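Local coordinates for protein monomethylamine methyltransferase MtmB1 (Methanosarcina barkeri, PDB 1NTH) that transfers the methyl group of monomethylamine to the corrinoid cofactor of its partner protein MtmC, an early step of methanogenesis from methylamine, at residues E38-Y43 and G270-T275; I276-T281 and L312-W317; T162-K167 and S173-L178; K181-L186 and P204-S209. All coordinates share one frame; numbering follows the deposited sequence. Where two conformers were deposited one is given.

In the fold
From the N terminus, helix 24-42 supplies the first half of contact 1, which stays open until the start of helix 271-288 and so encloses contacts 3 and 4. Contact 3 closes first, folding the turn after strand 160-161 onto helix 174-193. Contact 4 follows in series and ties the middle of that helix to the loop before helix 210-214. The two touch through Glu-176, their centres about 10 Å apart. On the opposite side of the chain's centre, contact 2 opens directly after contact 1 and joins helix 271-288 to helix 309-325 of the TIM barrel. Contacts 1 and 2 share helix 271-288, and Thr-274 and Thr-275 touch Ile-314.

Contact 1. Residues E38-Y43 and G270-T275; sequences ELKQKY and GIEETT
Lys-40 of helix 24-42 reaches across to two successive acids, Glu-272 and Glu-273, in the first turn of helix 271-288, and the three form a salt-bridge network at the surface. The direct ion pairs are long. Lys-40 NZ lies 3.4 Å from Glu-272 OE1, where it also makes a weak hydrogen bond, and 3.5 Å from Glu-273 OE1. Two waters carry the stronger links. Water 1 accepts from Lys-40 NZ at 2.7 Å and donates to OE2 of Glu-273; water 2 likewise accepts from the ammonium and donates to Glu-273 OE1 at 2.6 Å. Each oxygen of Glu-273 thus has its own bridge to the lysine. The methylene contacts follow from chain shape. Lys-40 leaves its helix with CG anti to the backbone N (chi1 176°) and stays extended, which lays CE 3.8 Å from CB of Glu-272 and sets CD against the carboxylate oxygen OE1 of Glu-273 at 3.2 Å. Both glutamates bend at chi2, to 80° and 87°, and their carboxylates turn back toward the lysine. The second oxygen of Glu-272, OE2, accepts from Phe-47 N, which ties this acid to the loop after helix 24-42. An alanine in place of Lys-40 takes away the ammonium, which would probably leave the two adjacent carboxylates to repel each other without a shared cation, and the two waters less well ordered. Gly-270 is the N-cap, and negative charge so close behind it should suit the positive end of the helix. The chemistry is that of a partly hydrated surface salt bridge pinning one helix to the start of another.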
loop_
_atom_site.group_PDB
_atom_site.type_symbol
_atom_site.label_atom_id
_atom_site.label_comp_id
_atom_site.label_asym_id
_atom_site.label_seq_id
_atom_site.Cartn_x
_atom_site.Cartn_y
_atom_site.Cartn_z
ATOM N N GLU A 38 41.030 34.897 10.553
ATOM C CA GLU A 38 41.785 34.435 11.709
ATOM C C GLU A 38 42.188 32.967 11.575
ATOM O O GLU A 38 43.345 32.602 11.783
ATOM C CB GLU A 38 40.949 34.624 12.978
ATOM C CG GLU A 38 41.545 34.000 14.227
ATOM C CD GLU A 38 40.641 34.142 15.439
ATOM O OE1 GLU A 38 39.456 34.504 15.269
ATOM O OE2 GLU A 38 41.114 33.881 16.566
ATOM N N LEU A 39 41.225 32.124 11.221
ATOM C CA LEU A 39 41.491 30.699 11.081
ATOM C C LEU A 39 42.422 30.375 9.918
ATOM O O LEU A 39 43.245 29.458 10.015
ATOM C CB LEU A 39 40.168 29.945 10.946
ATOM C CG LEU A 39 39.280 30.086 12.187
ATOM C CD1 LEU A 39 37.930 29.423 11.942
ATOM C CD2 LEU A 39 39.974 29.465 13.390
ATOM N N LYS A 40 42.313 31.118 8.822
ATOM C CA LYS A 40 43.188 30.872 7.683
ATOM C C LYS A 40 44.644 31.070 8.096
ATOM O O LYS A 40 45.507 30.251 7.790
ATOM C CB LYS A 40 42.872 31.813 6.519
ATOM C CG LYS A 40 43.842 31.638 5.354
ATOM C CD LYS A 40 43.628 32.652 4.251
ATOM C CE LYS A 40 44.654 32.460 3.145
ATOM N NZ LYS A 40 44.480 33.438 2.041
ATOM N N GLN A 41 44.912 32.162 8.804
ATOM C CA GLN A 41 46.274 32.454 9.234
ATOM C C GLN A 41 46.739 31.545 10.370
ATOM O O GLN A 41 47.862 31.043 10.344
ATOM C CB GLN A 41 46.382 33.927 9.648
ATOM C CG GLN A 41 47.791 34.389 10.027
ATOM C CD GLN A 41 48.845 34.048 8.983
ATOM O OE1 GLN A 41 48.571 34.023 7.780
ATOM N NE2 GLN A 41 50.065 33.801 9.444
ATOM N N LYS A 42 45.880 31.323 11.359
ATOM C CA LYS A 42 46.242 30.468 12.481
ATOM C C LYS A 42 46.615 29.055 12.048
ATOM O O LYS A 42 47.535 28.459 12.606
ATOM C CB LYS A 42 45.071 30.394 13.468
ATOM C CG LYS A 42 45.176 29.279 14.502
ATOM C CD LYS A 42 43.890 29.142 15.308
ATOM C CE LYS A 42 43.955 27.955 16.258
ATOM N NZ LYS A 42 42.715 27.812 17.070
ATOM N N TYR A 43 45.918 28.522 11.050
ATOM C CA TYR A 43 46.222 27.177 10.566
ATOM C C TYR A 43 47.140 27.196 9.349
ATOM O O TYR A 43 47.490 26.146 8.813
ATOM C CB TYR A 43 44.931 26.418 10.236
ATOM C CG TYR A 43 44.172 25.968 11.461
ATOM C CD1 TYR A 43 43.102 26.711 11.958
ATOM C CD2 TYR A 43 44.542 24.810 12.141
ATOM C CE1 TYR A 43 42.418 26.308 13.105
ATOM C CE2 TYR A 43 43.868 24.399 13.287
ATOM C CZ TYR A 43 42.808 25.151 13.761
ATOM O OH TYR A 43 42.138 24.741 14.889
ATOM N N GLY A 270 38.407 35.287 0.395
ATOM C CA GLY A 270 38.967 34.521 -0.706
ATOM C C GLY A 270 38.785 33.013 -0.716
ATOM O O GLY A 270 37.888 32.475 -0.064
ATOM N N ILE A 271 39.659 32.338 -1.459
ATOM C CA ILE A 271 39.612 30.887 -1.614
ATOM C C ILE A 271 39.659 30.092 -0.311
ATOM O O ILE A 271 38.706 29.387 0.018
ATOM C CB ILE A 271 40.752 30.388 -2.537
ATOM C CG1 ILE A 271 40.595 31.004 -3.931
ATOM C CG2 ILE A 271 40.727 28.864 -2.620
ATOM C CD1 ILE A 271 41.684 30.603 -4.912
ATOM N N GLU A 272 40.755 30.194 0.434
ATOM C CA GLU A 272 40.853 29.441 1.679
ATOM C C GLU A 272 39.762 29.830 2.673
ATOM O O GLU A 272 39.202 28.972 3.358
ATOM C CB GLU A 272 42.231 29.626 2.328
ATOM C CG GLU A 272 43.383 28.913 1.621
ATOM C CD GLU A 272 43.898 29.654 0.403
ATOM O OE1 GLU A 272 43.455 30.799 0.163
ATOM O OE2 GLU A 272 44.760 29.095 -0.310
ATOM N N GLU A 273 39.458 31.122 2.752
ATOM C CA GLU A 273 38.431 31.599 3.672
ATOM C C GLU A 273 37.061 31.014 3.340
ATOM O O GLU A 273 36.329 30.576 4.227
ATOM C CB GLU A 273 38.335 33.128 3.639
ATOM C CG GLU A 273 39.564 33.868 4.152
ATOM C CD GLU A 273 40.622 34.095 3.083
ATOM O OE1 GLU A 273 41.540 34.905 3.333
ATOM O OE2 GLU A 273 40.547 33.475 2.001
ATOM N N THR A 274 36.717 31.019 2.057
ATOM C CA THR A 274 35.429 30.499 1.621
ATOM C C THR A 274 35.364 28.984 1.819
ATOM O O THR A 274 34.293 28.432 2.070
ATOM C CB THR A 274 35.161 30.846 0.140
ATOM O OG1 THR A 274 35.219 32.269 -0.034
ATOM C CG2 THR A 274 33.773 30.367 -0.283
ATOM N N THR A 275 36.510 28.317 1.722
ATOM C CA THR A 275 36.552 26.869 1.903
ATOM C C THR A 275 36.333 26.521 3.375
ATOM O O THR A 275 35.705 25.513 3.698
ATOM C CB THR A 275 37.890 26.287 1.402
ATOM O OG1 THR A 275 38.130 26.742 0.061
ATOM C CG2 THR A 275 37.841 24.756 1.398
HETATM O O HOH W 1 42.546 34.135 0.344
HETATM O O HOH W 2 43.716 35.960 2.449
#

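Contact 2. Residues I276-T281 and L312-W317; sequences IVDVAT and LMIAGW
Asp-278 and Ile-314 carry this small buried contact between helix 271-288 and helix 309-325, their CA atoms 7.7 Å apart. Along 276-281, Ile-276 turns its side chain to Ala-65 and Met-69 of helix 56-73, and Val-277 packs on Leu-236 and Ala-268 instead. Asp-278 is the residue that faces helix 309-325. Its CG stands anti to the backbone N (chi1 -162°), which swings OD2 out to a distance of 3.7 Å from the CG2 methyl of Ile-314. This is van der Waals contact between a carboxylate oxygen and the shorter branch of the isoleucine; no hydrogen bond joins the two segments. The same OD2 comes within 4.5 Å of Ala-315 CA, which brings the carboxylate close to the backbone of the second helix. Val-279 packs on Leu-62 of helix 56-73. At the end of 276-281, the carbonyl of Thr-281 takes a hydrogen bond from Gln-232 NE2. On the opposing helix, Trp-317 donates through NE1 to Glu-50 O and stacks its ring with Phe-47. Pro-298 of strand 293-300 touches Asp-278, Ile-314 and Ala-315 alike, and Asp-296 of that strand brings a second carboxylate close to OD2. The two helices therefore lie side by side over strand 293-300, which follows the first and precedes the second as successive elements of the TIM barrel, with helix 56-73 against helix 271-288.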
loop_
_atom_site.group_PDB
_atom_site.type_symbol
_atom_site.label_atom_id
_atom_site.label_comp_id
_atom_site.label_asym_id
_atom_site.label_seq_id
_atom_site.Cartn_x
_atom_site.Cartn_y
_atom_site.Cartn_z
ATOM N N ILE A 276 36.851 27.359 4.270
ATOM C CA ILE A 276 36.661 27.144 5.698
ATOM C C ILE A 276 35.157 27.196 5.970
ATOM O O ILE A 276 34.615 26.361 6.695
ATOM C CB ILE A 276 37.370 28.244 6.529
ATOM C CG1 ILE A 276 38.885 28.061 6.434
ATOM C CG2 ILE A 276 36.910 28.191 7.984
ATOM C CD1 ILE A 276 39.679 29.164 7.125
ATOM N N VAL A 277 34.486 28.177 5.376
ATOM C CA VAL A 277 33.043 28.321 5.540
ATOM C C VAL A 277 32.337 27.102 4.948
ATOM O O VAL A 277 31.389 26.579 5.538
ATOM C CB VAL A 277 32.522 29.598 4.830
ATOM C CG1 VAL A 277 31.002 29.558 4.709
ATOM C CG2 VAL A 277 32.945 30.826 5.614
ATOM N N ASP A 278 32.809 26.655 3.788
ATOM C CA ASP A 278 32.217 25.502 3.112
ATOM C C ASP A 278 32.277 24.263 4.007
ATOM O O ASP A 278 31.287 23.543 4.143
ATOM C CB ASP A 278 32.947 25.233 1.795
ATOM C CG ASP A 278 32.148 24.351 0.856
ATOM O OD1 ASP A 278 31.081 23.849 1.271
ATOM O OD2 ASP A 278 32.588 24.163 -0.297
ATOM N N VAL A 279 33.433 24.009 4.614
ATOM C CA VAL A 279 33.564 22.858 5.504
ATOM C C VAL A 279 32.598 23.032 6.674
ATOM O O VAL A 279 31.916 22.090 7.082
ATOM C CB VAL A 279 35.017 22.712 6.030
ATOM C CG1 VAL A 279 35.081 21.674 7.151
ATOM C CG2 VAL A 279 35.934 22.303 4.880
ATOM N N ALA A 280 32.523 24.250 7.203
ATOM C CA ALA A 280 31.630 24.531 8.316
ATOM C C ALA A 280 30.165 24.275 7.964
ATOM O O ALA A 280 29.408 23.784 8.800
ATOM C CB ALA A 280 31.807 25.981 8.780
ATOM N N THR A 281 29.760 24.605 6.738
ATOM C CA THR A 281 28.367 24.394 6.354
ATOM C C THR A 281 28.060 22.934 6.026
ATOM O O THR A 281 26.906 22.514 6.131
ATOM C CB THR A 281 27.933 25.339 5.194
ATOM O OG1 THR A 281 28.731 25.113 4.029
ATOM C CG2 THR A 281 28.089 26.791 5.629
ATOM N N LEU A 312 36.106 25.900 -8.163
ATOM C CA LEU A 312 36.435 24.488 -8.319
ATOM C C LEU A 312 37.414 24.089 -7.213
ATOM O O LEU A 312 37.310 23.005 -6.640
ATOM C CB LEU A 312 37.043 24.219 -9.701
ATOM C CG LEU A 312 36.075 24.336 -10.886
ATOM C CD1 LEU A 312 36.834 24.173 -12.196
ATOM C CD2 LEU A 312 34.980 23.268 -10.770
ATOM N N MET A 313 38.359 24.975 -6.900
ATOM C CA MET A 313 39.327 24.699 -5.840
ATOM C C MET A 313 38.625 24.608 -4.488
ATOM O O MET A 313 38.948 23.750 -3.667
ATOM C CB MET A 313 40.396 25.796 -5.796
ATOM C CG MET A 313 41.348 25.768 -6.979
ATOM S SD MET A 313 42.454 27.195 -6.986
ATOM C CE MET A 313 43.500 26.826 -5.586
ATOM N N ILE A 314 37.665 25.499 -4.259
ATOM C CA ILE A 314 36.918 25.497 -3.007
ATOM C C ILE A 314 36.167 24.174 -2.853
ATOM O O ILE A 314 36.240 23.530 -1.805
ATOM C CB ILE A 314 35.915 26.673 -2.962
ATOM C CG1 ILE A 314 36.689 27.997 -2.915
ATOM C CG2 ILE A 314 34.991 26.545 -1.750
ATOM C CD1 ILE A 314 35.836 29.220 -3.174
ATOM N N ALA A 315 35.459 23.766 -3.900
ATOM C CA ALA A 315 34.699 22.519 -3.858
ATOM C C ALA A 315 35.613 21.301 -3.706
ATOM O O ALA A 315 35.332 20.397 -2.913
ATOM C CB ALA A 315 33.851 22.381 -5.118
ATOM N N GLY A 316 36.702 21.278 -4.468
ATOM C CA GLY A 316 37.629 20.159 -4.403
ATOM C C GLY A 316 38.238 19.961 -3.029
ATOM O O GLY A 316 38.292 18.839 -2.523
ATOM N N TRP A 317 38.700 21.047 -2.418
ATOM C CA TRP A 317 39.298 20.958 -1.091
ATOM C C TRP A 317 38.267 20.632 -0.018
ATOM O O TRP A 317 38.531 19.826 0.872
ATOM C CB TRP A 317 40.022 22.262 -0.730
ATOM C CG TRP A 317 41.399 22.351 -1.313
ATOM C CD1 TRP A 317 41.732 22.640 -2.607
ATOM C CD2 TRP A 317 42.632 22.108 -0.625
ATOM N NE1 TRP A 317 43.099 22.591 -2.766
ATOM C CE2 TRP A 317 43.675 22.266 -1.566
ATOM C CE3 TRP A 317 42.956 21.770 0.697
ATOM C CZ2 TRP A 317 45.024 22.100 -1.225
ATOM C CZ3 TRP A 317 44.299 21.604 1.037
ATOM C CH2 TRP A 317 45.314 21.771 0.077
#

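Contact 3. Residues T162-K167 and S173-L178; sequences TSVRGK and SPYEVL
Tyr-175, in the first turn of helix 174-193, presents one ring face to Lys-167. CB of Lys-167 stands 3.6 Å from the ring centroid, 18° off the normal, in a CH-pi contact, while CG runs on to 3.5 Å from Tyr-175 OH. The bend of the lysine at chi2 (-73°) carries the chain obliquely past the hydroxyl, after which its end leads away. Val-164 fills the angle between tyrosine and leucine, its CG1 lying 3.7 Å from Tyr-175 O. Its other methyl, CG2, meets Leu-178 CD2 at 3.6 Å, and that same leucine methyl touches CD of Arg-165. The guanidinium goes on to other copies of the protein, bonding to Met-193 O of the third subunit and Asp-8 of the second. Water 3 sits at the ring edge, bonded to Tyr-175 OH and weakly to Arg-165 NH2. A serine replacing Tyr-175 would probably leave a gap beneath the Lys-167 chain and rob that water of its phenol partner. Val-164 to Lys-167 form a type I' beta turn, with positive phi at Arg-165 and Gly-166, packed here against a helix start N-capped weakly by Ser-173, where three subunits of the hexamer meet.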
loop_
_atom_site.group_PDB
_atom_site.type_symbol
_atom_site.label_atom_id
_atom_site.label_comp_id
_atom_site.label_asym_id
_atom_site.label_seq_id
_atom_site.Cartn_x
_atom_site.Cartn_y
_atom_site.Cartn_z
ATOM N N THR A 162 7.432 27.892 -14.716
ATOM C CA THR A 162 7.240 29.336 -14.825
ATOM C C THR A 162 5.766 29.669 -14.630
ATOM O O THR A 162 5.413 30.797 -14.291
ATOM C CB THR A 162 7.735 29.898 -16.183
ATOM O OG1 THR A 162 7.107 29.202 -17.266
ATOM C CG2 THR A 162 9.249 29.754 -16.290
ATOM N N SER A 163 4.905 28.678 -14.846
ATOM C CA SER A 163 3.475 28.858 -14.642
ATOM C C SER A 163 2.809 27.507 -14.439
ATOM O O SER A 163 3.343 26.470 -14.836
ATOM C CB SER A 163 2.821 29.576 -15.837
ATOM O OG SER A 163 2.767 28.753 -16.993
ATOM N N VAL A 164 1.657 27.524 -13.779
ATOM C CA VAL A 164 0.875 26.318 -13.567
ATOM C C VAL A 164 -0.553 26.757 -13.885
ATOM O O VAL A 164 -1.057 27.728 -13.315
ATOM C CB VAL A 164 1.019 25.775 -12.119
ATOM C CG1 VAL A 164 0.507 26.787 -11.102
ATOM C CG2 VAL A 164 0.286 24.450 -12.001
ATOM N N ARG A 165 -1.192 26.056 -14.817
ATOM C CA ARG A 165 -2.531 26.418 -15.264
ATOM C C ARG A 165 -2.515 27.866 -15.761
ATOM O O ARG A 165 -3.467 28.625 -15.573
ATOM C CB ARG A 165 -3.564 26.213 -14.146
ATOM C CG ARG A 165 -4.148 24.798 -14.167
ATOM C CD ARG A 165 -4.980 24.456 -12.940
ATOM N NE ARG A 165 -6.138 25.325 -12.757
ATOM C CZ ARG A 165 -7.053 25.143 -11.809
ATOM N NH1 ARG A 165 -6.940 24.120 -10.971
ATOM N NH2 ARG A 165 -8.065 25.991 -11.682
ATOM N N GLY A 166 -1.400 28.230 -16.393
ATOM C CA GLY A 166 -1.236 29.560 -16.957
ATOM C C GLY A 166 -1.024 30.709 -15.989
ATOM O O GLY A 166 -1.070 31.873 -16.393
ATOM N N LYS A 167 -0.774 30.396 -14.724
ATOM C CA LYS A 167 -0.573 31.427 -13.710
ATOM C C LYS A 167 0.764 31.272 -12.993
ATOM O O LYS A 167 1.247 30.157 -12.788
ATOM C CB LYS A 167 -1.702 31.360 -12.678
ATOM C CG LYS A 167 -3.091 31.625 -13.240
ATOM C CD LYS A 167 -3.290 33.095 -13.572
ATOM C CE LYS A 167 -4.702 33.356 -14.071
ATOM N NZ LYS A 167 -4.935 34.802 -14.325
ATOM N N SER A 173 0.573 31.817 -2.364
ATOM C CA SER A 173 -0.687 31.833 -3.099
ATOM C C SER A 173 -1.027 30.355 -3.297
ATOM O O SER A 173 -0.151 29.492 -3.159
ATOM C CB SER A 173 -0.522 32.492 -4.469
ATOM O OG SER A 173 0.127 31.617 -5.379
ATOM N N PRO A 174 -2.293 30.041 -3.608
ATOM C CA PRO A 174 -2.646 28.631 -3.812
ATOM C C PRO A 174 -1.908 28.046 -5.014
ATOM O O PRO A 174 -1.709 26.832 -5.101
ATOM C CB PRO A 174 -4.161 28.674 -4.005
ATOM C CG PRO A 174 -4.400 30.065 -4.568
ATOM C CD PRO A 174 -3.483 30.902 -3.712
ATOM N N TYR A 175 -1.496 28.909 -5.939
ATOM C CA TYR A 175 -0.766 28.447 -7.113
ATOM C C TYR A 175 0.594 27.869 -6.733
ATOM O O TYR A 175 1.114 26.992 -7.423
ATOM C CB TYR A 175 -0.574 29.583 -8.120
ATOM C CG TYR A 175 -1.853 30.014 -8.791
ATOM C CD1 TYR A 175 -2.466 31.222 -8.458
ATOM C CD2 TYR A 175 -2.455 29.214 -9.764
ATOM C CE1 TYR A 175 -3.640 31.625 -9.081
ATOM C CE2 TYR A 175 -3.634 29.611 -10.394
ATOM C CZ TYR A 175 -4.217 30.817 -10.047
ATOM O OH TYR A 175 -5.372 31.223 -10.675
ATOM N N GLU A 176 1.177 28.365 -5.643
ATOM C CA GLU A 176 2.470 27.854 -5.196
ATOM C C GLU A 176 2.287 26.420 -4.707
ATOM O O GLU A 176 3.119 25.552 -4.976
ATOM C CB GLU A 176 3.048 28.709 -4.063
ATOM C CG GLU A 176 4.368 28.156 -3.545
ATOM C CD GLU A 176 4.913 28.899 -2.344
ATOM O OE1 GLU A 176 4.117 29.279 -1.459
ATOM O OE2 GLU A 176 6.146 29.083 -2.276
ATOM N N VAL A 177 1.195 26.180 -3.985
ATOM C CA VAL A 177 0.896 24.839 -3.479
ATOM C C VAL A 177 0.652 23.911 -4.667
ATOM O O VAL A 177 1.192 22.802 -4.725
ATOM C CB VAL A 177 -0.355 24.846 -2.564
ATOM C CG1 VAL A 177 -0.850 23.418 -2.320
ATOM C CG2 VAL A 177 -0.011 25.500 -1.229
ATOM N N LEU A 178 -0.160 24.368 -5.617
ATOM C CA LEU A 178 -0.459 23.570 -6.804
ATOM C C LEU A 178 0.830 23.211 -7.543
ATOM O O LEU A 178 1.024 22.060 -7.946
ATOM C CB LEU A 178 -1.405 24.338 -7.741
ATOM C CG LEU A 178 -1.772 23.640 -9.057
ATOM C CD1 LEU A 178 -2.465 22.315 -8.760
ATOM C CD2 LEU A 178 -2.681 24.544 -9.883
HETATM O O HOH W 3 -6.570 28.903 -12.269
#

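Contact 4. Residues K181-L186 and P204-S209; sequences KTETRL and PETSLS
Glu-183 of helix 174-193 extends its carboxylate to the backbone N-H groups of Glu-205 and Thr-206 and the hydroxyl of Thr-206, and three hydrogen bonds make up most of the contact. Glu-205 N donates to Glu-183 OE1 over 2.9 Å in an almost straight bond of 173°. Thr-206 N reaches OE2 at 2.6 Å, and each oxygen accepts on its syn lone pair, so two successive N-H groups face the end of the carboxylate side by side. OE2 takes a further bond, also 2.6 Å long, from Thr-206 OG1 on its anti lone pair. The extended chain of Glu-183, with CG anti to the backbone N (chi1 175°), spans the distance from helix to loop. Two neighbours outside 181-186 and 204-209 add to the network: Asn-158 ND2 donates to Glu-183 OE1, and Met-161 N donates to Thr-206 OG1, which therefore both gives and receives. Van der Waals contacts are few. Pro-204, preceded by a cis peptide bond, brings its CA to 3.5 Å from Glu-183 OE1, and CB of Glu-205 lies 3.8 Å from OE2. Two turns earlier in the helix, Glu-176 bonds to Leu-208 N and Ser-209 OG, so two glutamates of one helix hold this irregular loop. With four donors and no counter-ion among them, the buried carboxylate of Glu-183 is met by neutral N-H and O-H groups, consistent with its being ionised, and its rotation is fixed by bonds at both oxygens.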
loop_
_atom_site.group_PDB
_atom_site.type_symbol
_atom_site.label_atom_id
_atom_site.label_comp_id
_atom_site.label_asym_id
_atom_site.label_seq_id
_atom_site.Cartn_x
_atom_site.Cartn_y
_atom_site.Cartn_z
ATOM N N LYS A 181 3.069 20.466 -5.731
ATOM C CA LYS A 181 2.621 19.089 -5.915
ATOM C C LYS A 181 2.757 18.671 -7.375
ATOM O O LYS A 181 3.264 17.590 -7.679
ATOM C CB LYS A 181 1.157 18.930 -5.491
ATOM C CG LYS A 181 0.877 19.205 -4.020
ATOM C CD LYS A 181 -0.579 18.901 -3.696
ATOM C CE LYS A 181 -0.975 19.371 -2.298
ATOM N NZ LYS A 181 -0.275 18.635 -1.203
ATOM N N THR A 182 2.320 19.550 -8.274
ATOM C CA THR A 182 2.340 19.279 -9.711
ATOM C C THR A 182 3.726 19.050 -10.310
ATOM O O THR A 182 3.913 18.169 -11.154
ATOM C CB THR A 182 1.649 20.429 -10.473
ATOM O OG1 THR A 182 0.305 20.565 -9.999
ATOM C CG2 THR A 182 1.630 20.159 -11.972
ATOM N N GLU A 183 4.689 19.853 -9.874
ATOM C CA GLU A 183 6.062 19.765 -10.353
ATOM C C GLU A 183 6.570 18.323 -10.411
ATOM O O GLU A 183 6.931 17.824 -11.478
ATOM C CB GLU A 183 6.949 20.606 -9.431
ATOM C CG GLU A 183 8.438 20.547 -9.691
ATOM C CD GLU A 183 9.209 21.298 -8.617
ATOM O OE1 GLU A 183 9.927 20.656 -7.823
ATOM O OE2 GLU A 183 9.076 22.537 -8.561
ATOM N N THR A 184 6.589 17.643 -9.271
ATOM C CA THR A 184 7.088 16.274 -9.257
ATOM C C THR A 184 6.131 15.283 -9.907
ATOM O O THR A 184 6.573 14.296 -10.495
ATOM C CB THR A 184 7.436 15.825 -7.824
ATOM O OG1 THR A 184 8.507 16.642 -7.329
ATOM C CG2 THR A 184 7.895 14.368 -7.805
ATOM N N ARG A 185 4.827 15.531 -9.812
ATOM C CA ARG A 185 3.868 14.628 -10.447
ATOM C C ARG A 185 4.145 14.592 -11.950
ATOM O O ARG A 185 4.183 13.522 -12.556
ATOM C CB ARG A 185 2.430 15.083 -10.172
ATOM C CG ARG A 185 1.931 14.679 -8.792
ATOM C CD ARG A 185 0.582 15.303 -8.441
ATOM N NE ARG A 185 0.023 14.688 -7.238
ATOM C CZ ARG A 185 -0.944 15.217 -6.492
ATOM N NH1 ARG A 185 -1.474 16.390 -6.810
ATOM N NH2 ARG A 185 -1.379 14.565 -5.420
ATOM N N LEU A 186 4.359 15.760 -12.550
ATOM C CA LEU A 186 4.651 15.824 -13.980
ATOM C C LEU A 186 6.006 15.202 -14.310
ATOM O O LEU A 186 6.149 14.496 -15.310
ATOM C CB LEU A 186 4.640 17.276 -14.468
ATOM C CG LEU A 186 3.299 18.006 -14.460
ATOM C CD1 LEU A 186 3.502 19.450 -14.901
ATOM C CD2 LEU A 186 2.321 17.291 -15.388
ATOM N N PRO A 204 11.448 20.197 -3.421
ATOM C CA PRO A 204 10.650 20.890 -4.441
ATOM C C PRO A 204 11.319 22.206 -4.831
ATOM O O PRO A 204 11.813 22.938 -3.971
ATOM C CB PRO A 204 9.313 21.095 -3.740
ATOM C CG PRO A 204 9.731 21.373 -2.334
ATOM C CD PRO A 204 10.834 20.349 -2.086
ATOM N N GLU A 205 11.317 22.517 -6.120
ATOM C CA GLU A 205 11.981 23.720 -6.609
ATOM C C GLU A 205 11.125 24.957 -6.863
ATOM O O GLU A 205 11.552 26.076 -6.573
ATOM C CB GLU A 205 12.752 23.388 -7.887
ATOM C CG GLU A 205 13.832 22.330 -7.710
ATOM C CD GLU A 205 14.775 22.657 -6.575
ATOM O OE1 GLU A 205 15.175 23.835 -6.457
ATOM O OE2 GLU A 205 15.126 21.737 -5.805
ATOM N N THR A 206 9.930 24.765 -7.409
ATOM C CA THR A 206 9.059 25.895 -7.727
ATOM C C THR A 206 8.582 26.673 -6.502
ATOM O O THR A 206 8.434 27.899 -6.556
ATOM C CB THR A 206 7.835 25.429 -8.548
ATOM O OG1 THR A 206 8.287 24.742 -9.722
ATOM C CG2 THR A 206 6.987 26.620 -8.982
ATOM N N SER A 207 8.344 25.968 -5.400
ATOM C CA SER A 207 7.887 26.606 -4.170
ATOM C C SER A 207 9.042 27.294 -3.455
ATOM O O SER A 207 10.169 26.794 -3.457
ATOM C CB SER A 207 7.251 25.566 -3.243
ATOM O OG SER A 207 8.069 24.412 -3.150
ATOM N N LEU A 208 8.758 28.439 -2.839
ATOM C CA LEU A 208 9.781 29.195 -2.120
ATOM C C LEU A 208 9.459 29.361 -0.636
ATOM O O LEU A 208 10.365 29.492 0.189
ATOM C CB LEU A 208 9.963 30.577 -2.760
ATOM C CG LEU A 208 10.368 30.607 -4.237
ATOM C CD1 LEU A 208 10.478 32.054 -4.701
ATOM C CD2 LEU A 208 11.690 29.879 -4.430
ATOM N N SER A 209 8.174 29.355 -0.295
ATOM C CA SER A 209 7.762 29.516 1.096
ATOM C C SER A 209 7.736 28.179 1.818
ATOM O O SER A 209 7.765 27.120 1.189
ATOM C CB SER A 209 6.368 30.137 1.172
ATOM O OG SER A 209 5.381 29.208 0.753
#